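Local atomic coordinates of fructose transport system repressor FruR (Pseudomonas putida, PDB entry 3O74), a protein that probably binds specific DNA sequences as a LacI-family transcriptional regulator of metabolism, with fructose 1-phosphate as its preferred effector. Residues A160-Q171 against S188-L199. Numbering follows the deposited sequence.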
loop_
_atom_site.group_PDB
_atom_site.type_symbol
_atom_site.label_atom_id
_atom_site.label_comp_id
_atom_site.label_asym_id
_atom_site.label_seq_id
_atom_site.Cartn_x
_atom_site.Cartn_y
_atom_site.Cartn_z
ATOM N N ALA B 160 10.641 9.510 -12.194
ATOM C CA ALA B 160 9.787 9.172 -11.061
ATOM C C ALA B 160 9.794 7.680 -10.739
ATOM O O ALA B 160 9.987 6.842 -11.622
ATOM C CB ALA B 160 8.360 9.647 -11.322
ATOM N N PHE B 161 9.590 7.355 -9.468
ATOM C CA PHE B 161 9.379 5.973 -9.066
ATOM C C PHE B 161 7.925 5.605 -9.338
ATOM O O PHE B 161 7.091 5.608 -8.432
ATOM C CB PHE B 161 9.710 5.773 -7.590
ATOM C CG PHE B 161 11.178 5.910 -7.270
ATOM C CD1 PHE B 161 12.079 4.927 -7.651
ATOM C CD2 PHE B 161 11.650 7.012 -6.575
ATOM C CE1 PHE B 161 13.429 5.045 -7.352
ATOM C CE2 PHE B 161 12.995 7.138 -6.271
ATOM C CZ PHE B 161 13.887 6.152 -6.660
ATOM N N SER B 162 7.623 5.302 -10.595
ATOM C CA SER B 162 6.261 4.975 -10.993
ATOM C C SER B 162 6.245 3.830 -11.987
ATOM O O SER B 162 7.240 3.553 -12.657
ATOM C CB SER B 162 5.571 6.188 -11.619
ATOM O OG SER B 162 6.043 6.426 -12.935
ATOM N N ARG B 163 5.098 3.174 -12.076
ATOM C CA ARG B 163 4.896 2.079 -13.006
ATOM C C ARG B 163 5.122 2.536 -14.442
ATOM O O ARG B 163 5.848 1.891 -15.197
ATOM C CB ARG B 163 3.481 1.537 -12.838
ATOM C CG ARG B 163 3.142 0.336 -13.683
ATOM C CD ARG B 163 1.851 -0.280 -13.177
ATOM N NE ARG B 163 1.279 -1.225 -14.125
ATOM C CZ ARG B 163 0.177 -1.928 -13.896
ATOM N NH1 ARG B 163 -0.463 -1.793 -12.744
ATOM N NH2 ARG B 163 -0.279 -2.768 -14.814
ATOM N N GLU B 164 4.505 3.653 -14.816
ATOM C CA GLU B 164 4.623 4.157 -16.183
ATOM C C GLU B 164 6.055 4.552 -16.544
ATOM O O GLU B 164 6.470 4.418 -17.696
ATOM C CB GLU B 164 3.663 5.327 -16.430
ATOM C CG GLU B 164 3.763 5.913 -17.837
ATOM C CD GLU B 164 2.671 6.922 -18.141
ATOM O OE1 GLU B 164 2.999 8.022 -18.634
ATOM O OE2 GLU B 164 1.486 6.615 -17.892
ATOM N N CYS B 165 6.809 5.041 -15.565
ATOM C CA CYS B 165 8.208 5.382 -15.802
ATOM C C CYS B 165 9.013 4.118 -16.099
ATOM O O CYS B 165 9.835 4.094 -17.011
ATOM C CB CYS B 165 8.794 6.107 -14.594
ATOM S SG CYS B 165 10.447 6.795 -14.854
ATOM N N GLY B 166 8.761 3.067 -15.326
ATOM C CA GLY B 166 9.407 1.787 -15.549
ATOM C C GLY B 166 9.075 1.230 -16.920
ATOM O O GLY B 166 9.937 0.685 -17.612
ATOM N N GLN B 167 7.815 1.365 -17.315
ATOM C CA GLN B 167 7.383 0.912 -18.630
ATOM C C GLN B 167 8.098 1.690 -19.734
ATOM O O GLN B 167 8.571 1.107 -20.710
ATOM C CB GLN B 167 5.864 1.059 -18.764
ATOM C CG GLN B 167 5.284 0.563 -20.078
ATOM C CD GLN B 167 3.782 0.793 -20.164
ATOM O OE1 GLN B 167 3.251 1.721 -19.552
ATOM N NE2 GLN B 167 3.090 -0.054 -20.922
ATOM N N ARG B 168 8.185 3.007 -19.577
ATOM C CA ARG B 168 8.842 3.846 -20.577
ATOM C C ARG B 168 10.325 3.516 -20.715
ATOM O O ARG B 168 10.847 3.432 -21.827
ATOM C CB ARG B 168 8.678 5.327 -20.232
ATOM C CG ARG B 168 9.429 6.270 -21.164
ATOM C CD ARG B 168 9.264 7.722 -20.732
ATOM N NE ARG B 168 7.878 8.014 -20.378
ATOM C CZ ARG B 168 7.458 8.267 -19.143
ATOM N NH1 ARG B 168 8.323 8.286 -18.139
ATOM N NH2 ARG B 168 6.173 8.511 -18.912
ATOM N N LEU B 169 11.002 3.341 -19.584
ATOM C CA LEU B 169 12.433 3.042 -19.585
ATOM C C LEU B 169 12.746 1.663 -20.165
ATOM O O LEU B 169 13.740 1.490 -20.869
ATOM C CB LEU B 169 13.012 3.166 -18.175
ATOM C CG LEU B 169 12.951 4.566 -17.562
ATOM C CD1 LEU B 169 13.522 4.558 -16.152
ATOM C CD2 LEU B 169 13.678 5.576 -18.438
HETATM N N MSE B 170 11.901 0.681 -19.866
HETATM C CA MSE B 170 12.086 -0.655 -20.419
HETATM C C MSE B 170 11.976 -0.615 -21.939
HETATM O O MSE B 170 12.755 -1.260 -22.638
HETATM C CB MSE B 170 11.066 -1.640 -19.845
HETATM C CG MSE B 170 11.345 -3.093 -20.220
HETATM SE SE MSE B 170 13.104 -3.671 -19.597
HETATM C CE MSE B 170 13.089 -5.501 -20.258
ATOM N N GLN B 171 11.003 0.140 -22.444
ATOM C CA GLN B 171 10.829 0.304 -23.886
ATOM C C GLN B 171 12.070 0.927 -24.505
ATOM O O GLN B 171 12.615 0.416 -25.482
ATOM C CB GLN B 171 9.619 1.186 -24.193
ATOM C CG GLN B 171 8.319 0.436 -24.367
ATOM C CD GLN B 171 8.324 -0.473 -25.582
ATOM O OE1 GLN B 171 9.169 -0.351 -26.471
ATOM N NE2 GLN B 171 7.370 -1.392 -25.625
ATOM N N SER B 188 13.613 -0.290 -7.735
ATOM C CA SER B 188 12.356 -0.176 -7.009
ATOM C C SER B 188 11.309 -1.106 -7.602
ATOM O O SER B 188 11.203 -1.240 -8.825
ATOM C CB SER B 188 11.849 1.264 -7.052
ATOM O OG SER B 188 10.562 1.363 -6.464
ATOM N N TYR B 189 10.531 -1.747 -6.736
ATOM C CA TYR B 189 9.520 -2.685 -7.206
ATOM C C TYR B 189 8.508 -2.037 -8.145
ATOM O O TYR B 189 8.038 -2.674 -9.090
ATOM C CB TYR B 189 8.787 -3.363 -6.043
ATOM C CG TYR B 189 7.738 -4.322 -6.538
ATOM C CD1 TYR B 189 8.100 -5.544 -7.086
ATOM C CD2 TYR B 189 6.389 -3.994 -6.502
ATOM C CE1 TYR B 189 7.150 -6.426 -7.565
ATOM C CE2 TYR B 189 5.426 -4.872 -6.980
ATOM C CZ TYR B 189 5.815 -6.086 -7.509
ATOM O OH TYR B 189 4.871 -6.969 -7.986
ATOM N N VAL B 190 8.163 -0.778 -7.890
ATOM C CA VAL B 190 7.178 -0.106 -8.737
ATOM C C VAL B 190 7.706 0.053 -10.160
ATOM O O VAL B 190 6.941 0.011 -11.124
ATOM C CB VAL B 190 6.736 1.267 -8.175
ATOM C CG1 VAL B 190 7.862 2.278 -8.256
ATOM C CG2 VAL B 190 5.527 1.774 -8.931
ATOM N N LEU B 191 9.016 0.234 -10.289
ATOM C CA LEU B 191 9.632 0.302 -11.607
ATOM C C LEU B 191 9.570 -1.057 -12.285
ATOM O O LEU B 191 9.344 -1.140 -13.485
ATOM C CB LEU B 191 11.086 0.782 -11.520
ATOM C CG LEU B 191 11.284 2.243 -11.114
ATOM C CD1 LEU B 191 12.759 2.547 -10.852
ATOM C CD2 LEU B 191 10.722 3.174 -12.170
ATOM N N LEU B 192 9.765 -2.122 -11.512
ATOM C CA LEU B 192 9.651 -3.475 -12.051
ATOM C C LEU B 192 8.254 -3.725 -12.620
ATOM O O LEU B 192 8.092 -4.452 -13.598
ATOM C CB LEU B 192 9.956 -4.512 -10.969
ATOM C CG LEU B 192 9.932 -5.972 -11.441
ATOM C CD1 LEU B 192 11.007 -6.220 -12.502
ATOM C CD2 LEU B 192 10.096 -6.945 -10.274
ATOM N N GLN B 193 7.245 -3.130 -11.994
ATOM C CA GLN B 193 5.870 -3.294 -12.453
ATOM C C GLN B 193 5.703 -2.783 -13.875
ATOM O O GLN B 193 4.987 -3.380 -14.681
ATOM C CB GLN B 193 4.904 -2.554 -11.533
ATOM C CG GLN B 193 4.789 -3.136 -10.146
ATOM C CD GLN B 193 3.719 -2.440 -9.333
ATOM O OE1 GLN B 193 2.548 -2.432 -9.709
ATOM N NE2 GLN B 193 4.116 -1.844 -8.220
ATOM N N GLY B 194 6.360 -1.666 -14.174
ATOM C CA GLY B 194 6.328 -1.105 -15.510
ATOM C C GLY B 194 7.060 -2.014 -16.476
ATOM O O GLY B 194 6.640 -2.196 -17.620
ATOM N N VAL B 195 8.163 -2.588 -16.004
ATOM C CA VAL B 195 8.918 -3.551 -16.791
ATOM C C VAL B 195 8.010 -4.715 -17.187
ATOM O O VAL B 195 8.008 -5.144 -18.336
ATOM C CB VAL B 195 10.140 -4.077 -16.016
ATOM C CG1 VAL B 195 10.677 -5.339 -16.664
ATOM C CG2 VAL B 195 11.227 -3.001 -15.925
ATOM N N PHE B 196 7.231 -5.217 -16.232
ATOM C CA PHE B 196 6.315 -6.316 -16.509
ATOM C C PHE B 196 5.274 -5.933 -17.552
ATOM O O PHE B 196 4.854 -6.766 -18.354
ATOM C CB PHE B 196 5.614 -6.784 -15.228
ATOM C CG PHE B 196 6.508 -7.534 -14.282
ATOM C CD1 PHE B 196 7.648 -8.175 -14.745
ATOM C CD2 PHE B 196 6.207 -7.609 -12.932
ATOM C CE1 PHE B 196 8.480 -8.873 -13.878
ATOM C CE2 PHE B 196 7.032 -8.308 -12.057
ATOM C CZ PHE B 196 8.170 -8.941 -12.533
ATOM N N ASP B 197 4.843 -4.675 -17.535
ATOM C CA ASP B 197 3.883 -4.202 -18.529
ATOM C C ASP B 197 4.485 -4.284 -19.920
ATOM O O ASP B 197 3.832 -4.715 -20.877
ATOM C CB ASP B 197 3.465 -2.762 -18.245
ATOM C CG ASP B 197 2.540 -2.647 -17.057
ATOM O OD1 ASP B 197 1.771 -3.599 -16.804
ATOM O OD2 ASP B 197 2.584 -1.602 -16.373
ATOM N N THR B 198 5.738 -3.864 -20.027
ATOM C CA THR B 198 6.427 -3.875 -21.307
ATOM C C THR B 198 6.609 -5.307 -21.789
ATOM O O THR B 198 6.339 -5.618 -22.946
ATOM C CB THR B 198 7.790 -3.165 -21.215
ATOM O OG1 THR B 198 7.581 -1.789 -20.875
ATOM C CG2 THR B 198 8.522 -3.246 -22.540
ATOM N N LEU B 199 7.054 -6.178 -20.889
ATOM C CA LEU B 199 7.257 -7.585 -21.213
ATOM C C LEU B 199 5.968 -8.238 -21.699
ATOM O O LEU B 199 5.978 -9.037 -22.631
ATOM C CB LEU B 199 7.785 -8.333 -19.989
ATOM C CG LEU B 199 9.301 -8.409 -19.829
ATOM C CD1 LEU B 199 9.972 -7.122 -20.285
ATOM C CD2 LEU B 199 9.669 -8.739 -18.398
HETATM O O HOH W 1 2.522 0.917 -17.181
#
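Gly-166 and Gly-194 meet where helices 163-171 and 189-199 cross at -53°, axes 6.3 Å apart. Gly-194 CA lies 3.1 Å from Arg-163 O, and Gly-166 CA approaches Leu-191 O in a second CA-H...O contact. On the side facing the sheet, Met-170 bends at chi2 (59°) and runs its selenium past both methyls of Val-195, setting CE 3.5 Å from Leu-199 CD1; Ile-126 and Leu-184 continue this buried layer. Thr-198 packs on Met-170 CG, and its OG1 lies 3.1 Å from Gln-167 O, a weak bond that competes with Gly-194 O for the hydroxyl proton. At the N-terminal end of both helices, Val-190 CG1 packs 3.4 Å from Phe-161 O, and Leu-191 CD2 against Ser-162 O. The solvent side is polar and water-bridged. Extended Arg-163 grips Asp-197 side-on through syn lone pairs: NE meets OD2 at 2.6 Å, almost straight, while NH2 reaches OD1, tilted out of the guanidinium plane, at 3.0 Å. A water links OD2 to Gln-167 OE1. In this Rossmann-like subdomain, backbone thus meets backbone at the glycines while side chains close the contact around them, and the bidentate salt bridge, which probably keeps Asp-197 ionised, fixes the carboxylate's rotation beside the subunit interface.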